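Local coordinates for MucR Phosphodiesterase (Pseudomonas aeruginosa, PDB 5M1T), which is a phosphodiesterase of the EAL-domain family, built on a barrel-like fold of strands and helices that holds two magnesium ions beside a bound C2E ligand, at residues A[63-68]-A[154-159]; A[86-91]-A[126-131]; A[96-101]-A[136-141]. All blocks are in the same frame, centred on the assembly; numbering follows the deposited sequence.

Contact 1 (A[63-68]-A[154-159]); sequences GVEALL and ILEVTE. With MG (magnesium ion), chain D; C2E (9,9'-[(2R,3R,3aS,5S,7aR,9R,10R,10aS,12S,14aR)-3,5,10,12-tetrahydroxy-5,12-dioxidooctahydro-2H,7H-difuro[3,2-d:3',2'-j][1,3,7,9,2,8]tetraoxadiphosphacyclododecine-2,9-diyl]bis(2-amino-1,9-dihydro-6H-purin-6-one)), chain C.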
loop_
_atom_site.group_PDB
_atom_site.type_symbol
_atom_site.label_atom_id
_atom_site.label_comp_id
_atom_site.label_asym_id
_atom_site.label_seq_id
_atom_site.Cartn_x
_atom_site.Cartn_y
_atom_site.Cartn_z
ATOM N N GLY A 63 24.446 3.093 -13.760
ATOM C CA GLY A 63 23.340 3.907 -13.264
ATOM C C GLY A 63 23.632 4.605 -11.952
ATOM O O GLY A 63 24.788 4.660 -11.514
ATOM N N VAL A 64 22.577 5.119 -11.320
ATOM C CA VAL A 64 22.701 5.712 -10.016
ATOM C C VAL A 64 21.535 5.336 -9.107
ATOM O O VAL A 64 20.472 4.959 -9.587
ATOM C CB VAL A 64 22.780 7.261 -10.087
ATOM C CG1 VAL A 64 24.022 7.688 -10.845
ATOM C CG2 VAL A 64 21.545 7.867 -10.726
ATOM N N GLU A 65 21.743 5.452 -7.799
ATOM C CA GLU A 65 20.641 5.470 -6.859
ATOM C C GLU A 65 20.350 6.923 -6.459
ATOM O O GLU A 65 21.255 7.640 -6.060
ATOM C CB GLU A 65 20.964 4.631 -5.609
ATOM C CG GLU A 65 19.816 4.578 -4.629
ATOM C CD GLU A 65 20.060 3.661 -3.414
ATOM O OE1 GLU A 65 21.163 3.075 -3.295
ATOM O OE2 GLU A 65 19.131 3.528 -2.589
ATOM N N ALA A 66 19.098 7.335 -6.555
ATOM C CA ALA A 66 18.682 8.629 -6.073
ATOM C C ALA A 66 18.530 8.597 -4.565
ATOM O O ALA A 66 17.883 7.692 -4.028
ATOM C CB ALA A 66 17.338 9.041 -6.717
ATOM N N LEU A 67 19.117 9.587 -3.902
ATOM C CA LEU A 67 19.156 9.678 -2.456
ATOM C C LEU A 67 18.791 11.114 -1.981
ATOM O O LEU A 67 19.426 12.110 -2.343
ATOM C CB LEU A 67 20.557 9.290 -1.947
ATOM C CG LEU A 67 20.964 7.823 -2.117
ATOM C CD1 LEU A 67 22.461 7.586 -1.822
ATOM C CD2 LEU A 67 20.090 6.927 -1.233
ATOM N N LEU A 68 17.759 11.200 -1.156
ATOM C CA LEU A 68 17.213 12.469 -0.765
ATOM C C LEU A 68 18.108 13.134 0.273
ATOM O O LEU A 68 18.646 12.468 1.171
ATOM C CB LEU A 68 15.805 12.266 -0.212
ATOM C CG LEU A 68 14.953 13.504 0.139
ATOM C CD1 LEU A 68 14.650 14.309 -1.099
ATOM C CD2 LEU A 68 13.663 13.077 0.843
ATOM N N ILE A 154 14.407 2.109 -11.860
ATOM C CA ILE A 154 14.476 0.967 -10.964
ATOM C C ILE A 154 13.799 1.396 -9.680
ATOM O O ILE A 154 14.033 2.519 -9.188
ATOM C CB ILE A 154 15.946 0.553 -10.671
ATOM C CG1 ILE A 154 16.544 -0.169 -11.870
ATOM C CG2 ILE A 154 16.050 -0.326 -9.418
ATOM C CD1 ILE A 154 18.057 -0.363 -11.801
ATOM N N LEU A 155 12.927 0.548 -9.146
ATOM C CA LEU A 155 12.290 0.837 -7.897
ATOM C C LEU A 155 12.806 -0.157 -6.846
ATOM O O LEU A 155 12.790 -1.396 -7.068
ATOM C CB LEU A 155 10.793 0.780 -8.052
ATOM C CG LEU A 155 10.204 1.902 -8.912
ATOM C CD1 LEU A 155 8.760 1.611 -9.233
ATOM C CD2 LEU A 155 10.291 3.282 -8.263
ATOM N N GLU A 156 13.287 0.398 -5.724
ATOM C CA GLU A 156 13.831 -0.396 -4.623
ATOM C C GLU A 156 12.858 -0.507 -3.420
ATOM O O GLU A 156 12.488 0.491 -2.823
ATOM C CB GLU A 156 15.161 0.211 -4.155
ATOM C CG GLU A 156 16.248 0.281 -5.234
ATOM C CD GLU A 156 17.630 0.676 -4.707
ATOM O OE1 GLU A 156 17.788 0.843 -3.464
ATOM O OE2 GLU A 156 18.562 0.813 -5.556
ATOM N N VAL A 157 12.464 -1.725 -3.090
ATOM C CA VAL A 157 11.629 -2.007 -1.940
ATOM C C VAL A 157 12.451 -2.926 -1.037
ATOM O O VAL A 157 13.191 -3.815 -1.519
ATOM C CB VAL A 157 10.320 -2.714 -2.366
ATOM C CG1 VAL A 157 9.385 -2.890 -1.191
ATOM C CG2 VAL A 157 9.594 -1.886 -3.410
ATOM N N THR A 158 12.395 -2.703 0.262
ATOM C CA THR A 158 13.264 -3.480 1.141
ATOM C C THR A 158 12.743 -4.919 1.238
ATOM O O THR A 158 11.561 -5.196 0.964
ATOM C CB THR A 158 13.403 -2.877 2.573
ATOM O OG1 THR A 158 12.115 -2.839 3.220
ATOM C CG2 THR A 158 14.074 -1.469 2.535
ATOM N N GLU A 159 13.633 -5.823 1.629
ATOM C CA GLU A 159 13.267 -7.193 1.935
ATOM C C GLU A 159 12.044 -7.254 2.872
ATOM O O GLU A 159 11.100 -7.978 2.617
ATOM C CB GLU A 159 14.474 -7.917 2.561
ATOM C CG GLU A 159 14.328 -9.442 2.592
ATOM C CD GLU A 159 15.500 -10.123 3.268
ATOM O OE1 GLU A 159 16.405 -9.382 3.738
ATOM O OE2 GLU A 159 15.513 -11.387 3.336
HETATM MG MG MG D . 18.116 1.837 -1.623
HETATM P P1 C2E C . 19.494 2.855 1.302
HETATM O O2P C2E C . 18.404 2.609 0.296
HETATM O O1P C2E C . 20.173 1.610 1.835
HETATM O "O5'" C2E C . 20.567 3.808 0.608
HETATM C "C5'" C2E C . 21.950 3.575 0.759
HETATM C "C4'" C2E C . 22.509 4.352 1.929
HETATM O "O4'" C2E C . 23.867 3.922 2.147
HETATM C "C3'" C2E C . 22.574 5.845 1.660
HETATM O "O3'" C2E C . 22.393 6.541 2.892
HETATM C "C2'" C2E C . 23.989 6.070 1.173
HETATM O "O2'" C2E C . 24.460 7.399 1.401
HETATM C "C1'" C2E C . 24.719 5.065 2.053
HETATM N N9 C2E C . 26.015 4.641 1.524
HETATM C C8 C2E C . 26.312 4.343 0.249
HETATM N N7 C2E C . 27.609 3.980 0.147
HETATM C C5 C2E C . 28.143 4.032 1.375
HETATM C C6 C2E C . 29.460 3.771 1.965
HETATM O O6 C2E C . 30.404 3.382 1.242
HETATM N N1 C2E C . 29.590 3.956 3.289
HETATM C C2 C2E C . 28.568 4.374 4.070
HETATM N N2 C2E C . 28.761 4.549 5.397
HETATM N N3 C2E C . 27.334 4.619 3.592
HETATM C C4 C2E C . 27.085 4.473 2.277
HETATM P P11 C2E C . 21.385 7.790 2.988
HETATM O O21 C2E C . 21.558 8.644 1.742
HETATM O O11 C2E C . 21.716 8.579 4.210
HETATM O O5A C2E C . 19.903 7.191 3.023
HETATM C C5A C2E C . 19.545 6.312 4.093
HETATM C C4A C2E C . 18.239 5.620 3.768
HETATM O O4A C2E C . 17.205 6.574 3.548
HETATM C C3A C2E C . 18.287 4.852 2.473
HETATM O O3A C2E C . 18.907 3.586 2.614
HETATM C C2A C2E C . 16.831 4.748 2.100
HETATM O O2A C2E C . 16.179 3.715 2.825
HETATM C C1A C2E C . 16.280 6.067 2.581
HETATM N N91 C2E C . 16.115 7.007 1.436
HETATM C C81 C2E C . 17.030 7.821 0.870
HETATM N N71 C2E C . 16.472 8.549 -0.134
HETATM C C51 C2E C . 15.179 8.186 -0.202
HETATM C C61 C2E C . 14.013 8.541 -1.029
HETATM O O61 C2E C . 14.124 9.381 -1.948
HETATM N N11 C2E C . 12.846 7.926 -0.768
HETATM C C21 C2E C . 12.728 7.004 0.212
HETATM N N21 C2E C . 11.536 6.420 0.428
HETATM N N31 C2E C . 13.749 6.624 1.009
HETATM C C41 C2E C . 14.963 7.174 0.827
HETATM O O HOH W 1 20.225 1.347 -1.585
#
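Glu65 sends CG away from its backbone N (chi1 -178°) and stays extended, while Glu156 turns CG beside its backbone N (chi1 -60°) before it too runs out straight; the two chains cross at about a right angle and bring one carboxylate oxygen each to the same magnesium ion. Glu65 OE2 binds the magnesium at 2.2 Å and Glu156 OE1 binds it at 2.1 Å. The metal explains why Glu65 OE2 and Glu156 OE1 can lie only 3.1 Å apart without a hydrogen bond, their carboxylate planes turned 52° from each other. The second oxygen of each glutamate is also held by protein partners: Glu65 OE1 and Glu156 OE2 both form salt bridges with Lys207, and Gln263 also bonds to Glu65 OE1. C2E O2P (2.1 Å from the magnesium), a water, Asn124 and Asp186 make up the rest of the shell. Further along strand 61-72, Leu68 N donates an almost straight bond to C2E N71 (3.1 Å), and Leu67 CD2 lies 3.7 Å from C2E O5'. Strand 120-124 runs between the two strands, and the carboxylates meet across it at the magnesium, one of the two metal sites of the EAL barrel.

Contact 2 (A[86-91]-A[126-131]); sequences LAEKTG and SALQFA. With C2E (9,9'-[(2R,3R,3aS,5S,7aR,9R,10R,10aS,12S,14aR)-3,5,10,12-tetrahydroxy-5,12-dioxidooctahydro-2H,7H-difuro[3,2-d:3',2'-j][1,3,7,9,2,8]tetraoxadiphosphacyclododecine-2,9-diyl]bis(2-amino-1,9-dihydro-6H-purin-6-one)), chain C.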
loop_
_atom_site.group_PDB
_atom_site.type_symbol
_atom_site.label_atom_id
_atom_site.label_comp_id
_atom_site.label_asym_id
_atom_site.label_seq_id
_atom_site.Cartn_x
_atom_site.Cartn_y
_atom_site.Cartn_z
ATOM N N LEU A 86 9.745 10.554 10.469
ATOM C CA LEU A 86 8.720 11.571 10.662
ATOM C C LEU A 86 7.869 11.736 9.404
ATOM O O LEU A 86 6.648 11.882 9.475
ATOM C CB LEU A 86 9.369 12.905 11.025
ATOM C CG LEU A 86 8.437 14.094 11.230
ATOM C CD1 LEU A 86 7.508 13.793 12.416
ATOM C CD2 LEU A 86 9.191 15.418 11.454
ATOM N N ALA A 87 8.512 11.709 8.243
ATOM C CA ALA A 87 7.776 11.794 6.994
ATOM C C ALA A 87 6.850 10.605 6.797
ATOM O O ALA A 87 5.712 10.776 6.319
ATOM C CB ALA A 87 8.722 11.943 5.811
ATOM N N GLU A 88 7.311 9.409 7.180
ATOM C CA GLU A 88 6.493 8.183 7.060
ATOM C C GLU A 88 5.275 8.273 7.973
ATOM O O GLU A 88 4.139 8.112 7.510
ATOM C CB GLU A 88 7.312 6.925 7.379
ATOM C CG GLU A 88 6.586 5.596 7.171
ATOM C CD GLU A 88 6.641 5.060 5.733
ATOM O OE1 GLU A 88 6.813 5.892 4.769
ATOM O OE2 GLU A 88 6.476 3.806 5.568
ATOM N N LYS A 89 5.516 8.546 9.258
ATOM C CA LYS A 89 4.457 8.660 10.278
ATOM C C LYS A 89 3.386 9.736 9.982
ATOM O O LYS A 89 2.206 9.557 10.277
ATOM C CB LYS A 89 5.106 8.917 11.650
ATOM C CG LYS A 89 4.124 9.225 12.770
ATOM C CD LYS A 89 4.782 9.228 14.160
ATOM C CE LYS A 89 5.602 10.500 14.436
ATOM N NZ LYS A 89 6.608 10.372 15.548
ATOM N N THR A 90 3.808 10.854 9.410
ATOM C CA THR A 90 2.911 11.979 9.118
ATOM C C THR A 90 2.235 11.882 7.767
ATOM O O THR A 90 1.231 12.527 7.536
ATOM C CB THR A 90 3.667 13.314 9.130
ATOM O OG1 THR A 90 4.831 13.217 8.271
ATOM C CG2 THR A 90 4.078 13.667 10.578
ATOM N N GLY A 91 2.795 11.082 6.865
ATOM C CA GLY A 91 2.271 11.002 5.511
ATOM C C GLY A 91 2.861 12.050 4.589
ATOM O O GLY A 91 2.539 12.072 3.406
ATOM N N SER A 126 9.447 3.577 0.521
ATOM C CA SER A 126 9.133 3.214 1.899
ATOM C C SER A 126 7.970 2.227 1.892
ATOM O O SER A 126 7.343 1.997 0.855
ATOM C CB SER A 126 8.726 4.436 2.698
ATOM O OG SER A 126 7.413 4.805 2.320
ATOM N N ALA A 127 7.685 1.665 3.063
ATOM C CA ALA A 127 6.574 0.745 3.219
ATOM C C ALA A 127 5.224 1.410 2.880
ATOM O O ALA A 127 4.351 0.798 2.272
ATOM C CB ALA A 127 6.572 0.193 4.641
ATOM N N LEU A 128 5.051 2.663 3.255
ATOM C CA LEU A 128 3.796 3.358 2.984
ATOM C C LEU A 128 3.665 3.661 1.474
ATOM O O LEU A 128 2.605 3.496 0.889
ATOM C CB LEU A 128 3.709 4.647 3.818
ATOM C CG LEU A 128 2.371 5.401 3.858
ATOM C CD1 LEU A 128 2.374 6.356 5.028
ATOM C CD2 LEU A 128 2.091 6.240 2.631
ATOM N N GLN A 129 4.749 4.079 0.835
ATOM C CA GLN A 129 4.708 4.341 -0.601
ATOM C C GLN A 129 4.415 3.054 -1.361
ATOM O O GLN A 129 3.687 3.058 -2.346
ATOM C CB GLN A 129 6.042 4.910 -1.078
ATOM C CG GLN A 129 6.388 6.262 -0.502
ATOM C CD GLN A 129 7.820 6.644 -0.816
ATOM O OE1 GLN A 129 8.775 6.012 -0.339
ATOM N NE2 GLN A 129 7.986 7.702 -1.628
ATOM N N PHE A 130 5.013 1.945 -0.923
ATOM C CA PHE A 130 4.841 0.669 -1.619
ATOM C C PHE A 130 3.382 0.197 -1.549
ATOM O O PHE A 130 2.868 -0.405 -2.505
ATOM C CB PHE A 130 5.773 -0.390 -1.052
ATOM C CG PHE A 130 5.695 -1.710 -1.774
ATOM C CD1 PHE A 130 6.088 -1.804 -3.089
ATOM C CD2 PHE A 130 5.253 -2.853 -1.135
ATOM C CE1 PHE A 130 6.005 -2.993 -3.777
ATOM C CE2 PHE A 130 5.176 -4.063 -1.814
ATOM C CZ PHE A 130 5.552 -4.127 -3.152
ATOM N N ALA A 131 2.717 0.484 -0.423
ATOM C CA ALA A 131 1.337 0.073 -0.186
ATOM C C ALA A 131 0.310 1.103 -0.666
ATOM O O ALA A 131 -0.893 0.811 -0.660
ATOM C CB ALA A 131 1.116 -0.180 1.292
HETATM P P1 C2E C . 19.494 2.855 1.302
HETATM O O2P C2E C . 18.404 2.609 0.296
HETATM O O1P C2E C . 20.173 1.610 1.835
HETATM O "O5'" C2E C . 20.567 3.808 0.608
HETATM C "C5'" C2E C . 21.950 3.575 0.759
HETATM C "C4'" C2E C . 22.509 4.352 1.929
HETATM O "O4'" C2E C . 23.867 3.922 2.147
HETATM C "C3'" C2E C . 22.574 5.845 1.660
HETATM O "O3'" C2E C . 22.393 6.541 2.892
HETATM C "C2'" C2E C . 23.989 6.070 1.173
HETATM O "O2'" C2E C . 24.460 7.399 1.401
HETATM C "C1'" C2E C . 24.719 5.065 2.053
HETATM N N9 C2E C . 26.015 4.641 1.524
HETATM C C8 C2E C . 26.312 4.343 0.249
HETATM N N7 C2E C . 27.609 3.980 0.147
HETATM C C5 C2E C . 28.143 4.032 1.375
HETATM C C6 C2E C . 29.460 3.771 1.965
HETATM O O6 C2E C . 30.404 3.382 1.242
HETATM N N1 C2E C . 29.590 3.956 3.289
HETATM C C2 C2E C . 28.568 4.374 4.070
HETATM N N2 C2E C . 28.761 4.549 5.397
HETATM N N3 C2E C . 27.334 4.619 3.592
HETATM C C4 C2E C . 27.085 4.473 2.277
HETATM P P11 C2E C . 21.385 7.790 2.988
HETATM O O21 C2E C . 21.558 8.644 1.742
HETATM O O11 C2E C . 21.716 8.579 4.210
HETATM O O5A C2E C . 19.903 7.191 3.023
HETATM C C5A C2E C . 19.545 6.312 4.093
HETATM C C4A C2E C . 18.239 5.620 3.768
HETATM O O4A C2E C . 17.205 6.574 3.548
HETATM C C3A C2E C . 18.287 4.852 2.473
HETATM O O3A C2E C . 18.907 3.586 2.614
HETATM C C2A C2E C . 16.831 4.748 2.100
HETATM O O2A C2E C . 16.179 3.715 2.825
HETATM C C1A C2E C . 16.280 6.067 2.581
HETATM N N91 C2E C . 16.115 7.007 1.436
HETATM C C81 C2E C . 17.030 7.821 0.870
HETATM N N71 C2E C . 16.472 8.549 -0.134
HETATM C C51 C2E C . 15.179 8.186 -0.202
HETATM C C61 C2E C . 14.013 8.541 -1.029
HETATM O O61 C2E C . 14.124 9.381 -1.948
HETATM N N11 C2E C . 12.846 7.926 -0.768
HETATM C C21 C2E C . 12.728 7.004 0.212
HETATM N N21 C2E C . 11.536 6.420 0.428
HETATM N N31 C2E C . 13.749 6.624 1.009
HETATM C C41 C2E C . 14.963 7.174 0.827
#
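Glu88 reaches from helix 84-90 to the first turn of helix 127-131, and the tight part of the contact is its carboxylate, which binds Ser126 with one oxygen and Leu128 with the other. Ser126 OG donates to Glu88 OE1 at 2.7 Å, using the syn lone pair of that oxygen. Leu128 N donates a hydrogen bond to Glu88 OE2 at 2.9 Å, also on the syn side but 28° out of the carboxylate plane, with a bent N-H...O angle of 145°. The Glu88 chain bends at chi2 (85°), which turns the carboxylate onto the helix start; two bonds through different oxygens should restrain its rotation, and the N-terminal end of helix 127-131 would probably stabilise its charge. Ser126 OG is gripped twice, since it also accepts from Gln129 N at 3.1 Å. In return Ser126 N donates to Gln129 OE1 at 2.7 Å, and the same OE1 receives C2E N21 at 2.9 Å.

On the flank of the contact, Leu128 slides past Glu88 in the opposite direction, its CD1 coming to 3.5 Å from Glu88 O. The looser, solvent side is formed by this partly exposed leucine and by exposed Ala127, which lies beside Glu88 OE2 through its N and CB. Ile93 of helix 93-113 touches both Glu88 and Ser126. Ser126 and Gln129 thus form a capping box at the helix N-terminus, set in the C2E pocket and bound from outside by a glutamate.

Contact 3 (A[96-101]-A[136-141]); sequences IGEWVL and VDSVRN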
loop_
_atom_site.group_PDB
_atom_site.type_symbol
_atom_site.label_atom_id
_atom_site.label_comp_id
_atom_site.label_asym_id
_atom_site.label_seq_id
_atom_site.Cartn_x
_atom_site.Cartn_y
_atom_site.Cartn_z
ATOM N N ILE A 96 6.576 14.122 -0.815
ATOM C CA ILE A 96 8.035 14.122 -0.930
ATOM C C ILE A 96 8.448 13.092 -1.975
ATOM O O ILE A 96 9.312 13.342 -2.796
ATOM C CB ILE A 96 8.699 13.856 0.433
ATOM C CG1 ILE A 96 8.485 15.081 1.341
ATOM C CG2 ILE A 96 10.184 13.581 0.253
ATOM C CD1 ILE A 96 8.981 14.898 2.766
ATOM N N GLY A 97 7.783 11.952 -1.969
ATOM C CA GLY A 97 8.042 10.902 -2.934
ATOM C C GLY A 97 7.610 11.240 -4.347
ATOM O O GLY A 97 8.304 10.907 -5.299
ATOM N N GLU A 98 6.469 11.895 -4.498
ATOM C CA GLU A 98 6.088 12.444 -5.811
ATOM C C GLU A 98 7.172 13.334 -6.360
ATOM O O GLU A 98 7.489 13.259 -7.520
ATOM C CB GLU A 98 4.796 13.271 -5.711
ATOM C CG GLU A 98 3.553 12.460 -5.421
ATOM C CD GLU A 98 3.220 11.478 -6.518
ATOM O OE1 GLU A 98 2.701 10.426 -6.156
ATOM O OE2 GLU A 98 3.484 11.723 -7.728
ATOM N N TRP A 99 7.726 14.197 -5.519
ATOM C CA TRP A 99 8.749 15.131 -5.958
ATOM C C TRP A 99 10.041 14.377 -6.311
ATOM O O TRP A 99 10.665 14.625 -7.333
ATOM C CB TRP A 99 9.018 16.210 -4.910
ATOM C CG TRP A 99 10.092 17.099 -5.391
ATOM C CD1 TRP A 99 9.954 18.136 -6.239
ATOM C CD2 TRP A 99 11.490 16.964 -5.138
ATOM N NE1 TRP A 99 11.171 18.683 -6.514
ATOM C CE2 TRP A 99 12.135 17.995 -5.837
ATOM C CE3 TRP A 99 12.253 16.092 -4.363
ATOM C CZ2 TRP A 99 13.518 18.176 -5.806
ATOM C CZ3 TRP A 99 13.618 16.260 -4.323
ATOM C CH2 TRP A 99 14.245 17.291 -5.050
ATOM N N VAL A 100 10.410 13.423 -5.476
ATOM C CA VAL A 100 11.589 12.590 -5.750
ATOM C C VAL A 100 11.476 11.847 -7.083
ATOM O O VAL A 100 12.378 11.907 -7.918
ATOM C CB VAL A 100 11.814 11.593 -4.604
ATOM C CG1 VAL A 100 12.709 10.452 -5.042
ATOM C CG2 VAL A 100 12.394 12.311 -3.398
ATOM N N LEU A 101 10.362 11.163 -7.293
ATOM C CA LEU A 101 10.129 10.416 -8.525
ATOM C C LEU A 101 10.154 11.322 -9.764
ATOM O O LEU A 101 10.781 10.984 -10.760
ATOM C CB LEU A 101 8.782 9.699 -8.435
ATOM C CG LEU A 101 8.376 8.761 -9.574
ATOM C CD1 LEU A 101 9.400 7.680 -9.868
ATOM C CD2 LEU A 101 7.046 8.149 -9.181
ATOM N N VAL A 136 1.215 2.767 -8.534
ATOM C CA VAL A 136 1.391 2.391 -9.951
ATOM C C VAL A 136 0.960 3.468 -10.931
ATOM O O VAL A 136 1.604 3.652 -11.959
ATOM C CB VAL A 136 0.634 1.097 -10.307
ATOM C CG1 VAL A 136 0.698 0.838 -11.803
ATOM C CG2 VAL A 136 1.249 -0.066 -9.558
ATOM N N ASP A 137 -0.140 4.157 -10.629
ATOM C CA ASP A 137 -0.594 5.238 -11.466
ATOM C C ASP A 137 0.436 6.347 -11.444
ATOM O O ASP A 137 0.728 6.942 -12.477
ATOM C CB ASP A 137 -1.972 5.768 -11.016
ATOM C CG ASP A 137 -3.081 4.781 -11.282
ATOM O OD1 ASP A 137 -2.808 3.713 -11.870
ATOM O OD2 ASP A 137 -4.237 5.052 -10.882
ATOM N N SER A 138 1.002 6.607 -10.274
ATOM C CA SER A 138 2.011 7.672 -10.086
ATOM C C SER A 138 3.316 7.366 -10.829
ATOM O O SER A 138 3.983 8.268 -11.349
ATOM C CB SER A 138 2.267 7.829 -8.581
ATOM O OG SER A 138 3.367 8.670 -8.297
ATOM N N VAL A 139 3.689 6.089 -10.889
ATOM C CA VAL A 139 4.889 5.717 -11.627
ATOM C C VAL A 139 4.627 5.910 -13.098
ATOM O O VAL A 139 5.378 6.579 -13.775
ATOM C CB VAL A 139 5.340 4.277 -11.307
ATOM C CG1 VAL A 139 6.319 3.752 -12.335
ATOM C CG2 VAL A 139 5.939 4.250 -9.903
ATOM N N ARG A 140 3.528 5.349 -13.575
ATOM C CA ARG A 140 3.119 5.515 -14.979
ATOM C C ARG A 140 3.038 7.000 -15.357
ATOM O O ARG A 140 3.571 7.387 -16.383
ATOM C CB ARG A 140 1.795 4.795 -15.262
ATOM C CG ARG A 140 1.182 5.146 -16.616
ATOM C CD ARG A 140 0.008 4.265 -17.011
ATOM N NE ARG A 140 -0.729 3.738 -15.857
ATOM C CZ ARG A 140 -0.731 2.457 -15.466
ATOM N NH1 ARG A 140 -0.036 1.520 -16.122
ATOM N NH2 ARG A 140 -1.440 2.095 -14.401
ATOM N N ASN A 141 2.396 7.836 -14.539
ATOM C CA ASN A 141 2.288 9.269 -14.857
ATOM C C ASN A 141 3.664 9.952 -14.934
ATOM O O ASN A 141 3.897 10.787 -15.821
ATOM C CB ASN A 141 1.432 10.045 -13.849
ATOM C CG ASN A 141 -0.034 9.567 -13.773
ATOM O OD1 ASN A 141 -0.520 8.774 -14.592
ATOM N ND2 ASN A 141 -0.730 10.047 -12.768
HETATM O O HOH W 2 3.296 10.955 -10.440
#
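Among the polar interactions, Ser138 OG donates to Glu98 OE1 at 2.8 Å, the one direct hydrogen bond between helices 93-113 and 135-145 within these segments. It meets that oxygen on the syn side, 22° out of the carboxylate plane. Glu98 gets there by a bent chain, with CG beside its backbone N and a second turn at chi2; Ser138 turns its hydroxyl to Glu98, OG lying opposite the backbone N (chi1 171°). A water lies 2.8 Å from Glu98 OE2 and 2.9 Å from Ser138 O and can bridge them, though it has more acceptors around it than protons.

The apolar contact lies on the buried side: Leu101 CD2 rests 4.1 Å from Val139 CG2, and Val139 itself continues inward to Leu153 and Leu155 of strand 153-158. Leu101 CD2 also has Ser138 O as a van der Waals neighbour at 3.8 Å. Arg140 and Asp137 form a weak salt bridge within helix 135-145 that takes no part in the contact.

The axes of segments 96-101 and 136-141 approach to 10.8 Å at a crossing angle of -30°, a wide spacing spanned by a long glutamate, a water and a leucine. Such side-by-side, roughly parallel helices form the outer layer of the TIM-barrel-like EAL fold.

All three contacts lie within the EAL domain, their centres 13 to 15 Å apart. Contact 1 is near the centre of the chain, on strands 61-72 and 153-158, whereas contacts 2 and 3 lie farther out among the helices. In sequence, contacts 2 and 3 are both nested inside the loop closed by contact 1, and their segments alternate: helices 84-90 and 93-113 are consecutive, as are 127-131 and 135-145. Packing joins the layers, with Leu68 CD2 against Ile96 CG2 at 3.6 Å and Val157 CG2 against Phe130 CD1 at 3.5 Å. Contacts 1 and 2 both touch C2E, and Val100 of contact 3 does too, so all three border the ligand pocket.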